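Local coordinates for mobilization protein A (Pseudomonas aeruginosa, PDB 2NS6) that cleaves one strand of plasmid DNA at the origin of transfer, acting as the relaxase of the relaxosome that starts conjugative transfer, at residues L5-G10 with K162-Q167; Q26-G29 with D34-E37; H45-V50 with R127-I132; D58-Y63 with G68-E73; F76-E81 with K88-E93. All coordinates share one frame; numbering follows the deposited sequence.

Interaction 1 of 5, residues L5-G10 with K162-Q167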
# COMPACT_ATOMS: atom_id res chain seq x y z
N LEU A 5 12.12 7.20 5.05
CA LEU A 5 10.86 6.88 4.39
C LEU A 5 10.54 7.97 3.37
O LEU A 5 10.69 9.16 3.67
CB LEU A 5 9.74 6.79 5.42
CG LEU A 5 8.30 6.55 4.95
CD1 LEU A 5 7.51 5.86 6.05
CD2 LEU A 5 7.65 7.87 4.56
N THR A 6 10.13 7.57 2.18
CA THR A 6 9.78 8.54 1.13
C THR A 6 8.40 8.18 0.61
O THR A 6 7.83 7.16 1.00
CB THR A 6 10.77 8.48 -0.05
OG1 THR A 6 10.77 7.16 -0.61
CG2 THR A 6 12.19 8.82 0.41
N ALA A 7 7.86 9.01 -0.27
CA ALA A 7 6.53 8.75 -0.81
C ALA A 7 6.27 9.52 -2.09
O ALA A 7 6.83 10.60 -2.29
CB ALA A 7 5.47 9.10 0.23
N LYS A 8 5.42 8.97 -2.96
CA LYS A 8 5.05 9.62 -4.21
C LYS A 8 3.74 9.03 -4.75
O LYS A 8 3.39 7.90 -4.42
CB LYS A 8 6.16 9.44 -5.25
CG LYS A 8 6.58 8.00 -5.47
CD LYS A 8 7.46 7.86 -6.71
CE LYS A 8 8.68 8.75 -6.62
NZ LYS A 8 9.44 8.49 -5.36
N THR A 9 3.03 9.80 -5.57
CA THR A 9 1.75 9.36 -6.14
C THR A 9 1.92 8.89 -7.60
O THR A 9 2.83 9.33 -8.29
CB THR A 9 0.71 10.51 -6.11
OG1 THR A 9 0.69 11.11 -4.81
CG2 THR A 9 -0.69 9.97 -6.42
N GLY A 10 1.04 8.00 -8.04
CA GLY A 10 1.10 7.51 -9.41
C GLY A 10 -0.18 7.80 -10.19
O GLY A 10 -1.25 7.35 -9.80
N LYS A 162 0.12 18.56 3.70
CA LYS A 162 1.55 18.82 3.63
C LYS A 162 2.30 18.19 4.80
O LYS A 162 3.42 17.71 4.66
CB LYS A 162 1.80 20.32 3.61
N ALA A 163 1.66 18.21 5.97
CA ALA A 163 2.25 17.65 7.17
C ALA A 163 2.26 16.13 7.15
O ALA A 163 2.94 15.50 7.97
CB ALA A 163 1.48 18.14 8.40
N TRP A 164 1.52 15.53 6.22
CA TRP A 164 1.44 14.07 6.16
C TRP A 164 2.79 13.34 6.06
O TRP A 164 2.99 12.33 6.73
CB TRP A 164 0.55 13.63 5.00
CG TRP A 164 0.32 12.14 4.99
CD1 TRP A 164 -0.59 11.45 5.73
CD2 TRP A 164 1.05 11.17 4.23
NE1 TRP A 164 -0.47 10.10 5.48
CE2 TRP A 164 0.53 9.90 4.56
CE3 TRP A 164 2.10 11.25 3.31
CZ2 TRP A 164 1.01 8.72 3.99
CZ3 TRP A 164 2.58 10.08 2.74
CH2 TRP A 164 2.04 8.83 3.09
N LEU A 165 3.69 13.85 5.23
CA LEU A 165 4.99 13.21 5.04
C LEU A 165 5.79 13.07 6.33
O LEU A 165 6.21 11.97 6.69
CB LEU A 165 5.80 13.96 3.99
CG LEU A 165 7.25 13.49 3.78
CD1 LEU A 165 7.28 11.99 3.56
CD2 LEU A 165 7.87 14.23 2.60
N GLU A 166 6.00 14.17 7.04
CA GLU A 166 6.77 14.11 8.28
C GLU A 166 6.00 13.37 9.37
O GLU A 166 6.59 12.63 10.16
CB GLU A 166 7.15 15.53 8.73
CG GLU A 166 8.10 16.20 7.73
CD GLU A 166 9.45 15.50 7.66
OE1 GLU A 166 10.11 15.57 6.60
OE2 GLU A 166 9.87 14.88 8.67
N GLN A 167 4.68 13.55 9.40
CA GLN A 167 3.86 12.85 10.38
C GLN A 167 3.98 11.35 10.15
O GLN A 167 3.96 10.56 11.10
CB GLN A 167 2.39 13.27 10.23
CG GLN A 167 1.94 14.37 11.18
CD GLN A 167 0.61 14.98 10.76
OE1 GLN A 167 -0.26 14.29 10.21
NE2 GLN A 167 0.45 16.28 11.02
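Strand 5-10, at one margin of the five-stranded antiparallel sheet, packs against the first turn of helix 164-181 through two side-chain pairs, Ala-7 with Trp-164 and Leu-5 with Leu-165. In the first pair, the methyl group CB of Ala-7 stands 4.0 Å from CZ3 of Trp-164. It lies at the edge of the indole and close to its plane, so the contact is made with the rim of the ring and not with a face. The neighbouring corner, CH2 of Trp-164, is 4.5 Å from the same CB, which places the methyl beside the end of the six-membered ring. The indole gets there because CG of Trp-164 is anti to the backbone N (chi1 -174°), which carries the six-membered ring forward to the strand.

Both strand residues direct their CB toward the helix, while Thr-6 between them turns to the other side of the sheet, as expected of an extended strand. The helix therefore covers one side of an edge strand whose backbone is bonded to strand 71-77, including Thr-6 with Glu-75 and Lys-8 with Glu-73.

The second pair is looser: CD2 of Leu-5 and CD1 of Leu-165 are 4.3 Å apart. Leu-5 is the more buried partner, with Phe-76 of the adjacent strand and Thr-168 and Trp-172 of the same helix also touching it. No hydrogen bond crosses between the two segments, but Arg-169, a little farther along the helix, bonds through NE to the carbonyl O of Leu-5.

Interaction 2 of 5, residues Q26-G29 with D34-E37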
# COMPACT_ATOMS: atom_id res chain seq x y z
N GLN A 26 5.86 -7.30 -6.09
CA GLN A 26 5.54 -8.64 -5.57
C GLN A 26 6.23 -9.72 -6.40
O GLN A 26 6.16 -10.90 -6.06
CB GLN A 26 4.03 -8.91 -5.61
CG GLN A 26 3.18 -8.09 -4.65
CD GLN A 26 1.71 -8.48 -4.75
OE1 GLN A 26 1.03 -8.16 -5.72
NE2 GLN A 26 1.22 -9.19 -3.74
N ARG A 27 6.89 -9.32 -7.48
CA ARG A 27 7.55 -10.26 -8.39
C ARG A 27 6.55 -11.33 -8.86
O ARG A 27 6.80 -12.54 -8.76
CB ARG A 27 8.79 -10.91 -7.73
CG ARG A 27 9.95 -9.92 -7.52
CD ARG A 27 10.25 -9.15 -8.82
NE ARG A 27 11.04 -7.92 -8.63
CZ ARG A 27 12.35 -7.88 -8.41
NH1 ARG A 27 13.06 -9.00 -8.34
NH2 ARG A 27 12.96 -6.71 -8.29
N GLU A 28 5.41 -10.86 -9.36
CA GLU A 28 4.35 -11.72 -9.88
C GLU A 28 4.28 -11.52 -11.39
O GLU A 28 5.04 -10.73 -11.97
CB GLU A 28 2.99 -11.37 -9.26
CG GLU A 28 2.90 -11.56 -7.75
CD GLU A 28 2.62 -13.00 -7.34
OE1 GLU A 28 3.26 -13.92 -7.90
OE2 GLU A 28 1.78 -13.22 -6.44
N GLY A 29 3.35 -12.22 -12.03
CA GLY A 29 3.19 -12.10 -13.47
C GLY A 29 4.49 -12.40 -14.19
O GLY A 29 5.13 -13.43 -13.94
N ASP A 34 11.60 -14.68 -10.90
CA ASP A 34 12.63 -13.86 -10.26
C ASP A 34 12.05 -13.30 -8.96
O ASP A 34 11.93 -12.08 -8.81
CB ASP A 34 13.04 -12.70 -11.19
CG ASP A 34 14.17 -11.85 -10.63
OD1 ASP A 34 15.28 -12.39 -10.40
OD2 ASP A 34 13.96 -10.63 -10.43
N MET A 35 11.71 -14.19 -8.03
CA MET A 35 11.11 -13.78 -6.76
C MET A 35 12.06 -13.75 -5.57
O MET A 35 11.65 -13.37 -4.47
CB MET A 35 9.95 -14.71 -6.42
CG MET A 35 8.92 -14.87 -7.52
SD MET A 35 7.53 -15.84 -6.95
CE MET A 35 6.53 -14.58 -6.21
N ASP A 36 13.31 -14.13 -5.76
CA ASP A 36 14.25 -14.14 -4.65
C ASP A 36 14.38 -12.81 -3.93
O ASP A 36 14.69 -12.77 -2.74
CB ASP A 36 15.61 -14.65 -5.13
CG ASP A 36 15.71 -16.16 -5.01
OD1 ASP A 36 14.65 -16.82 -5.12
OD2 ASP A 36 16.82 -16.69 -4.82
N GLU A 37 14.11 -11.72 -4.64
CA GLU A 37 14.18 -10.40 -4.03
C GLU A 37 13.01 -10.16 -3.05
O GLU A 37 13.11 -9.33 -2.15
CB GLU A 37 14.22 -9.33 -5.12
CG GLU A 37 14.18 -7.91 -4.60
CD GLU A 37 15.41 -7.52 -3.82
OE1 GLU A 37 15.44 -6.40 -3.27
OE2 GLU A 37 16.35 -8.34 -3.75
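The guanidinium of Arg-27 has the backbone O of Asp-34 at its edge, in the plane of the group, while the Asp-34 carboxylate and CB of Glu-37 approach it obliquely. The edge contact is a weak hydrogen bond, 3.3 Å from NH1 of Arg-27 to O of Asp-34, although the N-H...O angle of 170° is nearly straight. The same NH1 forms a salt bridge of 2.8 Å with OD2 of Asp-34. One residue supplies both acceptors because CG of Asp-34 is anti to its own N (chi1 -177°) and so lies beside the carbonyl carbon. The two side chains run side by side in the same direction, with their flat ends only 14° from parallel.

Arg-27 ends helix 18-26 in a Schellman motif: its phi is positive, and two bonds return into the last turn. The chain then loops back to segment 34-37 ahead of strand 38-44. Met-35 packs beside the polar pair: its CE methyl rests against two carbonyl oxygens, 3.3 Å from O of Arg-27 and 3.7 Å from O of Gln-26, and its CG meets CB of Arg-27 at 4.0 Å. Across the guanidinium plane from OD2 of Asp-34, CB of Glu-37 comes within 3.4 Å of NH1 of Arg-27.

Tyr-24, the probable nucleophile that becomes linked to the DNA, receives the Arg-27 cation in a cation-pi contact, and Glu-37 touches the metal ligand His-111. The charge of Arg-27 is thus probably shared between the Asp-34 carboxylate and the Tyr-24 ring, a pairing that would restrict rotation of the guanidinium next to the active-site tyrosine.

Interaction 3 of 5, residues H45-V50 with R127-I132. With MN (manganese (II) ion), chain C.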
# COMPACT_ATOMS: atom_id res chain seq x y z
N HIS A 45 -7.91 -4.96 2.92
CA HIS A 45 -9.02 -4.07 2.62
C HIS A 45 -9.57 -4.14 1.20
O HIS A 45 -10.18 -3.17 0.73
CB HIS A 45 -8.62 -2.63 2.92
CG HIS A 45 -8.07 -2.43 4.30
ND1 HIS A 45 -7.03 -1.58 4.56
CD2 HIS A 45 -8.40 -3.01 5.48
CE1 HIS A 45 -6.73 -1.64 5.85
NE2 HIS A 45 -7.54 -2.50 6.42
N MET A 46 -9.36 -5.25 0.50
CA MET A 46 -9.84 -5.40 -0.87
C MET A 46 -11.36 -5.64 -0.93
O MET A 46 -11.90 -6.46 -0.19
CB MET A 46 -9.12 -6.55 -1.57
CG MET A 46 -7.67 -6.30 -1.88
SD MET A 46 -7.45 -4.88 -2.98
CE MET A 46 -5.67 -4.65 -2.86
N PRO A 47 -12.05 -4.93 -1.84
CA PRO A 47 -13.50 -5.09 -1.99
C PRO A 47 -13.84 -6.46 -2.55
O PRO A 47 -13.00 -7.11 -3.19
CB PRO A 47 -13.88 -3.94 -2.93
CG PRO A 47 -12.65 -3.74 -3.74
CD PRO A 47 -11.54 -3.87 -2.71
N GLU A 48 -15.07 -6.89 -2.32
CA GLU A 48 -15.53 -8.21 -2.75
C GLU A 48 -15.28 -8.58 -4.22
O GLU A 48 -14.99 -9.74 -4.51
CB GLU A 48 -17.02 -8.36 -2.41
CG GLU A 48 -17.67 -9.66 -2.89
CD GLU A 48 -16.95 -10.92 -2.42
OE1 GLU A 48 -16.74 -11.08 -1.19
OE2 GLU A 48 -16.61 -11.76 -3.28
N PHE A 49 -15.36 -7.63 -5.15
CA PHE A 49 -15.14 -7.98 -6.55
C PHE A 49 -13.71 -8.47 -6.84
O PHE A 49 -13.46 -9.07 -7.89
CB PHE A 49 -15.51 -6.80 -7.47
CG PHE A 49 -14.45 -5.73 -7.55
CD1 PHE A 49 -13.29 -5.94 -8.29
CD2 PHE A 49 -14.62 -4.52 -6.90
CE1 PHE A 49 -12.31 -4.95 -8.38
CE2 PHE A 49 -13.65 -3.52 -6.98
CZ PHE A 49 -12.49 -3.74 -7.72
N VAL A 50 -12.79 -8.21 -5.93
CA VAL A 50 -11.39 -8.61 -6.09
C VAL A 50 -11.11 -10.06 -5.67
O VAL A 50 -11.29 -10.41 -4.51
CB VAL A 50 -10.46 -7.67 -5.24
CG1 VAL A 50 -9.04 -8.21 -5.22
CG2 VAL A 50 -10.48 -6.26 -5.82
N ARG A 127 -9.10 5.11 -1.84
CA ARG A 127 -10.53 4.84 -1.94
C ARG A 127 -10.94 4.20 -0.63
O ARG A 127 -10.30 3.26 -0.17
CB ARG A 127 -10.82 3.87 -3.10
CG ARG A 127 -10.53 4.45 -4.47
CD ARG A 127 -11.68 5.34 -4.95
NE ARG A 127 -11.38 6.04 -6.19
CZ ARG A 127 -12.29 6.65 -6.94
NH1 ARG A 127 -13.56 6.63 -6.57
NH2 ARG A 127 -11.93 7.28 -8.05
N ILE A 128 -12.01 4.70 -0.04
CA ILE A 128 -12.50 4.21 1.23
C ILE A 128 -13.39 2.99 1.06
O ILE A 128 -14.45 3.06 0.43
CB ILE A 128 -13.29 5.32 1.95
CG1 ILE A 128 -12.39 6.54 2.13
CG2 ILE A 128 -13.83 4.81 3.28
CD1 ILE A 128 -13.10 7.78 2.61
N ASN A 129 -12.98 1.86 1.63
CA ASN A 129 -13.81 0.68 1.52
C ASN A 129 -14.87 0.73 2.62
O ASN A 129 -14.58 0.47 3.79
CB ASN A 129 -12.99 -0.60 1.67
CG ASN A 129 -13.80 -1.84 1.32
OD1 ASN A 129 -15.02 -1.82 1.36
ND2 ASN A 129 -13.11 -2.92 0.99
N ASP A 130 -16.09 1.07 2.23
CA ASP A 130 -17.20 1.17 3.16
C ASP A 130 -17.96 -0.14 3.31
O ASP A 130 -19.02 -0.18 3.94
CB ASP A 130 -18.18 2.27 2.71
CG ASP A 130 -18.54 2.16 1.24
OD1 ASP A 130 -18.37 1.08 0.65
OD2 ASP A 130 -18.99 3.17 0.66
N GLY A 131 -17.43 -1.22 2.73
CA GLY A 131 -18.09 -2.50 2.84
C GLY A 131 -19.26 -2.69 1.89
O GLY A 131 -19.94 -3.71 1.93
N ILE A 132 -19.50 -1.70 1.04
CA ILE A 132 -20.59 -1.77 0.06
C ILE A 132 -20.07 -2.35 -1.24
O ILE A 132 -19.17 -1.78 -1.88
CB ILE A 132 -21.17 -0.37 -0.22
CG1 ILE A 132 -21.86 0.17 1.03
CG2 ILE A 132 -22.14 -0.43 -1.39
CD1 ILE A 132 -22.23 1.62 0.93
MN MN C . -7.85 -3.31 8.65
O HOH W 1 -8.78 -1.43 10.01
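The side-chain amide of Asn-129 is held at both ends: ND2 donates to the backbone O of His-45 at 3.0 Å, and OD1 accepts from N of Gly-131 at 2.8 Å. The bond across the segments is nearly straight at its hydrogen (169°), and His-45 O lies in the amide plane of Asn-129. Seen from the acceptor, ND2 sits well above the carbonyl plane, 59° out of it, and so is not on a lone pair. The bond from Gly-131 closes an Asx turn and fixes the rotation of the amide, leaving ND2 directed at segment 45-50. There it also lies against the start of Pro-47, 3.6 Å from its N, as packing.

A second Asx turn follows at once, with OD1 of Asp-130 accepting from N of Ile-132 at 3.0 Å. On the facing loop, Pro-47 begins a type I beta turn that ends at Val-50. Trp-139 touches both Pro-47 and Asn-129, so the loop after strand 38-44 and the loop after strand 117-124 share a common cover.

His-45 extends from the same backbone to a manganese ion, bound by NE2 at 2.4 Å, with a water at 2.5 Å from the metal and Gln-96 also belonging to the site. Since ND1 of His-45 is hydrogen-bonded to the carbonyl O of Leu-104, the proton is probably on ND1, which would leave NE2 able to donate its electron pair to the manganese.

Interaction 4 of 5, residues D58-Y63 with G68-E73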
# COMPACT_ATOMS: atom_id res chain seq x y z
N ASP A 58 -5.75 -3.74 -11.66
CA ASP A 58 -6.14 -3.83 -13.07
C ASP A 58 -7.30 -2.85 -13.28
O ASP A 58 -7.30 -2.08 -14.24
CB ASP A 58 -6.62 -5.24 -13.44
CG ASP A 58 -5.49 -6.25 -13.63
OD1 ASP A 58 -4.39 -5.87 -14.09
OD2 ASP A 58 -5.71 -7.45 -13.33
N ALA A 59 -8.30 -2.92 -12.40
CA ALA A 59 -9.48 -2.05 -12.49
C ALA A 59 -9.06 -0.60 -12.37
O ALA A 59 -9.46 0.25 -13.18
CB ALA A 59 -10.48 -2.40 -11.38
N ALA A 60 -8.25 -0.30 -11.36
CA ALA A 60 -7.78 1.06 -11.17
C ALA A 60 -7.21 1.59 -12.48
O ALA A 60 -7.53 2.70 -12.89
CB ALA A 60 -6.73 1.10 -10.07
N ASP A 61 -6.36 0.80 -13.15
CA ASP A 61 -5.76 1.20 -14.42
C ASP A 61 -6.80 1.32 -15.54
O ASP A 61 -6.71 2.21 -16.39
CB ASP A 61 -4.69 0.20 -14.88
CG ASP A 61 -3.37 0.32 -14.10
OD1 ASP A 61 -2.56 -0.63 -14.16
OD2 ASP A 61 -3.12 1.37 -13.46
N LEU A 62 -7.78 0.43 -15.54
CA LEU A 62 -8.80 0.44 -16.58
C LEU A 62 -9.97 1.39 -16.33
O LEU A 62 -10.65 1.79 -17.28
CB LEU A 62 -9.33 -0.98 -16.77
CG LEU A 62 -10.45 -1.18 -17.80
CD1 LEU A 62 -9.96 -0.80 -19.20
CD2 LEU A 62 -10.89 -2.63 -17.77
N TYR A 63 -10.20 1.77 -15.07
CA TYR A 63 -11.33 2.65 -14.76
C TYR A 63 -11.07 4.02 -14.13
O TYR A 63 -11.91 4.90 -14.26
CB TYR A 63 -12.34 1.89 -13.89
CG TYR A 63 -12.90 0.65 -14.56
CD1 TYR A 63 -12.62 -0.62 -14.07
CD2 TYR A 63 -13.66 0.75 -15.72
CE1 TYR A 63 -13.09 -1.76 -14.71
CE2 TYR A 63 -14.14 -0.38 -16.37
CZ TYR A 63 -13.84 -1.63 -15.87
OH TYR A 63 -14.28 -2.75 -16.53
N GLY A 68 -6.58 11.10 -12.31
CA GLY A 68 -6.89 10.55 -11.01
C GLY A 68 -5.66 9.93 -10.38
O GLY A 68 -4.70 9.60 -11.08
N ARG A 69 -5.68 9.76 -9.06
CA ARG A 69 -4.56 9.17 -8.32
C ARG A 69 -4.74 7.66 -8.20
O ARG A 69 -5.56 7.19 -7.40
CB ARG A 69 -4.48 9.81 -6.93
CG ARG A 69 -4.37 11.33 -6.93
CD ARG A 69 -4.87 11.95 -5.62
NE ARG A 69 -4.06 11.58 -4.46
CZ ARG A 69 -2.86 12.10 -4.18
NH1 ARG A 69 -2.32 13.01 -4.99
NH2 ARG A 69 -2.21 11.71 -3.09
N LEU A 70 -3.98 6.91 -8.99
CA LEU A 70 -4.06 5.45 -8.96
C LEU A 70 -3.64 4.87 -7.61
O LEU A 70 -4.23 3.90 -7.13
CB LEU A 70 -3.18 4.86 -10.07
CG LEU A 70 -3.62 5.17 -11.51
CD1 LEU A 70 -2.49 4.82 -12.46
CD2 LEU A 70 -4.89 4.38 -11.86
N PHE A 71 -2.62 5.47 -7.00
CA PHE A 71 -2.15 5.01 -5.70
C PHE A 71 -1.03 5.90 -5.16
O PHE A 71 -0.42 6.67 -5.90
CB PHE A 71 -1.64 3.56 -5.81
CG PHE A 71 -0.49 3.40 -6.75
CD1 PHE A 71 0.81 3.65 -6.32
CD2 PHE A 71 -0.70 3.05 -8.08
CE1 PHE A 71 1.88 3.56 -7.20
CE2 PHE A 71 0.37 2.96 -8.97
CZ PHE A 71 1.66 3.22 -8.53
N LYS A 72 -0.79 5.79 -3.86
CA LYS A 72 0.25 6.53 -3.17
C LYS A 72 1.28 5.47 -2.77
O LYS A 72 0.99 4.59 -1.95
CB LYS A 72 -0.33 7.19 -1.92
CG LYS A 72 0.65 8.04 -1.10
CD LYS A 72 1.07 9.30 -1.85
CE LYS A 72 1.92 10.21 -0.99
NZ LYS A 72 1.12 10.88 0.09
N GLU A 73 2.46 5.55 -3.36
CA GLU A 73 3.53 4.61 -3.08
C GLU A 73 4.42 5.10 -1.96
O GLU A 73 4.94 6.21 -2.01
CB GLU A 73 4.37 4.40 -4.34
CG GLU A 73 5.64 3.59 -4.12
CD GLU A 73 6.31 3.22 -5.44
OE1 GLU A 73 6.55 4.14 -6.25
OE2 GLU A 73 6.58 2.02 -5.65
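Helix 53-63 leads by a short connection into strand 71-77 of the antiparallel sheet, and just before that strand Leu-70 folds back onto Ala-60 and Asp-61. Their backbones approach closely, with CA of Ala-60 and CA of Leu-70 6.2 Å apart, and the segments bury 124 Å².

The conformation of Leu-70 explains its reach. CG is anti to the carbonyl carbon (chi1 -65°), and chi2 of 166° turns the fork to the helix. CD1 meets the side chain of Asp-61, 3.6 Å from OD2, while CD2 sits between Ala-60 and that same OD2 of Asp-61, 3.8 Å from the oxygen. Asp-61 likewise has CG anti to its carbonyl carbon (chi1 -76°), and its side chain crosses that of Leu-70 at about a right angle.

The carboxylate of Asp-61 has its polar partners at the start of helix 18-26: OD1 bonds to OG of Ser-17 and N of Arg-19, and OD2 to N of Ala-18. Held by three bonds, it offers Leu-70 a fixed oxygen to pack beside. Ala-60 is also touched by Phe-140, and its contact with Leu-70 is apolar at the side chains, with CB to CD2 at 4.2 Å. The same CD2 of Leu-70 comes nearer still to the helix backbone, 3.3 Å from O of Ala-60.

Interaction 5 of 5, residues F76-E81 with K88-E93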
# COMPACT_ATOMS: atom_id res chain seq x y z
N PHE A 76 10.02 2.50 2.75
CA PHE A 76 10.74 2.68 4.00
C PHE A 76 11.71 1.54 4.30
O PHE A 76 11.42 0.38 4.03
CB PHE A 76 9.75 2.85 5.16
CG PHE A 76 8.61 1.86 5.16
CD1 PHE A 76 7.54 2.01 4.28
CD2 PHE A 76 8.61 0.78 6.03
CE1 PHE A 76 6.49 1.10 4.27
CE2 PHE A 76 7.56 -0.14 6.03
CZ PHE A 76 6.50 0.02 5.14
N ALA A 77 12.88 1.89 4.84
CA ALA A 77 13.89 0.90 5.17
C ALA A 77 13.47 0.15 6.43
O ALA A 77 12.80 0.71 7.30
CB ALA A 77 15.24 1.59 5.39
N LEU A 78 13.87 -1.11 6.52
CA LEU A 78 13.54 -1.96 7.68
C LEU A 78 14.80 -2.20 8.54
O LEU A 78 15.89 -2.35 8.01
CB LEU A 78 12.98 -3.30 7.20
CG LEU A 78 11.62 -3.29 6.50
CD1 LEU A 78 11.35 -4.63 5.86
CD2 LEU A 78 10.52 -2.95 7.52
N PRO A 79 14.65 -2.25 9.87
CA PRO A 79 15.80 -2.48 10.74
C PRO A 79 16.44 -3.84 10.44
O PRO A 79 15.76 -4.87 10.45
CB PRO A 79 15.20 -2.43 12.15
CG PRO A 79 14.03 -1.50 11.99
CD PRO A 79 13.44 -1.96 10.67
N VAL A 80 17.75 -3.85 10.18
CA VAL A 80 18.46 -5.10 9.87
C VAL A 80 18.59 -6.07 11.03
O VAL A 80 18.75 -7.27 10.82
CB VAL A 80 19.89 -4.84 9.32
CG1 VAL A 80 19.84 -4.55 7.83
CG2 VAL A 80 20.53 -3.69 10.07
N GLU A 81 18.55 -5.55 12.26
CA GLU A 81 18.68 -6.39 13.45
C GLU A 81 17.48 -7.31 13.63
O GLU A 81 17.60 -8.42 14.16
CB GLU A 81 18.83 -5.53 14.70
CG GLU A 81 19.88 -4.42 14.62
CD GLU A 81 19.26 -3.03 14.50
OE1 GLU A 81 18.59 -2.76 13.48
OE2 GLU A 81 19.44 -2.21 15.43
N LYS A 88 8.17 -8.71 9.22
CA LYS A 88 6.83 -8.92 8.67
C LYS A 88 5.76 -8.30 9.56
O LYS A 88 4.88 -7.61 9.07
CB LYS A 88 6.52 -10.42 8.52
CG LYS A 88 7.34 -11.14 7.46
CD LYS A 88 6.99 -12.62 7.45
CE LYS A 88 7.79 -13.34 6.39
NZ LYS A 88 7.36 -14.76 6.25
N ALA A 89 5.84 -8.54 10.86
CA ALA A 89 4.86 -7.98 11.78
C ALA A 89 4.91 -6.46 11.76
O ALA A 89 3.88 -5.80 11.71
CB ALA A 89 5.09 -8.50 13.21
N LEU A 90 6.12 -5.90 11.79
CA LEU A 90 6.30 -4.45 11.78
C LEU A 90 5.71 -3.77 10.53
O LEU A 90 4.99 -2.78 10.65
CB LEU A 90 7.79 -4.09 11.90
CG LEU A 90 8.17 -2.61 11.74
CD1 LEU A 90 7.46 -1.77 12.80
CD2 LEU A 90 9.68 -2.45 11.87
N ALA A 91 6.03 -4.31 9.36
CA ALA A 91 5.53 -3.76 8.09
C ALA A 91 4.01 -3.81 8.03
O ALA A 91 3.36 -2.82 7.66
CB ALA A 91 6.13 -4.54 6.91
N SER A 92 3.44 -4.96 8.39
CA SER A 92 1.99 -5.14 8.39
C SER A 92 1.40 -4.13 9.34
O SER A 92 0.43 -3.43 9.02
CB SER A 92 1.61 -6.54 8.87
OG SER A 92 2.27 -7.54 8.13
N GLU A 93 1.99 -4.06 10.53
CA GLU A 93 1.54 -3.14 11.56
C GLU A 93 1.51 -1.71 11.04
O GLU A 93 0.52 -1.00 11.23
CB GLU A 93 2.45 -3.24 12.78
CG GLU A 93 1.98 -2.45 13.99
CD GLU A 93 3.08 -2.30 15.04
OE1 GLU A 93 4.11 -1.68 14.72
OE2 GLU A 93 2.90 -2.80 16.17
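Strand 71-77 of the antiparallel sheet ends at Ala-77, and the chain beyond it turns through Leu-78 and Pro-79 toward helix 84-99, whose Leu-90 receives both residues. The contact belongs to the packing of this helix on the sheet.

The contact between the segments is apolar. Pro-79 and Leu-90 reach toward each other tip to tip, with CD of Pro-79 4.0 Å from CD2 of Leu-90. That methyl also lies 4.5 Å from CD2 of Leu-78, so one branch serves both partners. CG of Leu-90 is anti to the backbone N (chi1 173°), which extends the branch outward from the helix to meet them. The total buried area is 152 Å², and all three touching residues are buried.

Aromatic rings lie beside it. Phe-76 meets Phe-94 edge-to-face, and Trp-172 of helix 164-181 touches Leu-78, Leu-90 and Phe-76.

No polar bond crosses between the segments. The strand end is bonded through the backbone of Phe-76, Ala-77 and Leu-78 to Cys-120, His-4 and Pro-118, and on the helix Glu-93 turns to helix 164-181, where OE1 pairs with Arg-178 in a salt bridge and accepts a hydrogen bond from His-175.

Ala-91 adds a looser apolar surface: its CB is 4.7 Å from CE2 of Phe-76 and also 4.7 Å from CD2 of Leu-78.

In the fold
Interactions 1, 4 and 5 converge on one antiparallel sheet. Strand 71-77 serves 4 at its start and 5 at its end, with centres 26 Å apart on opposite sides of the chain's centre, and its neighbour, strand 5-10, serves 1. Interaction 1 spans most of the chain and encloses the others; interaction 2 closes before interaction 3 opens, and 3 in turn encloses 4 and then 5. Interactions 2 and 5, centres 19 Å apart, approach the manganese site of His-111, His-119 and His-121 from different parts of the fold: Glu-37 touches His-111, and the side chain of Leu-78 is about 6 Å from that of His-119. Interaction 3 holds His-45 of another manganese site.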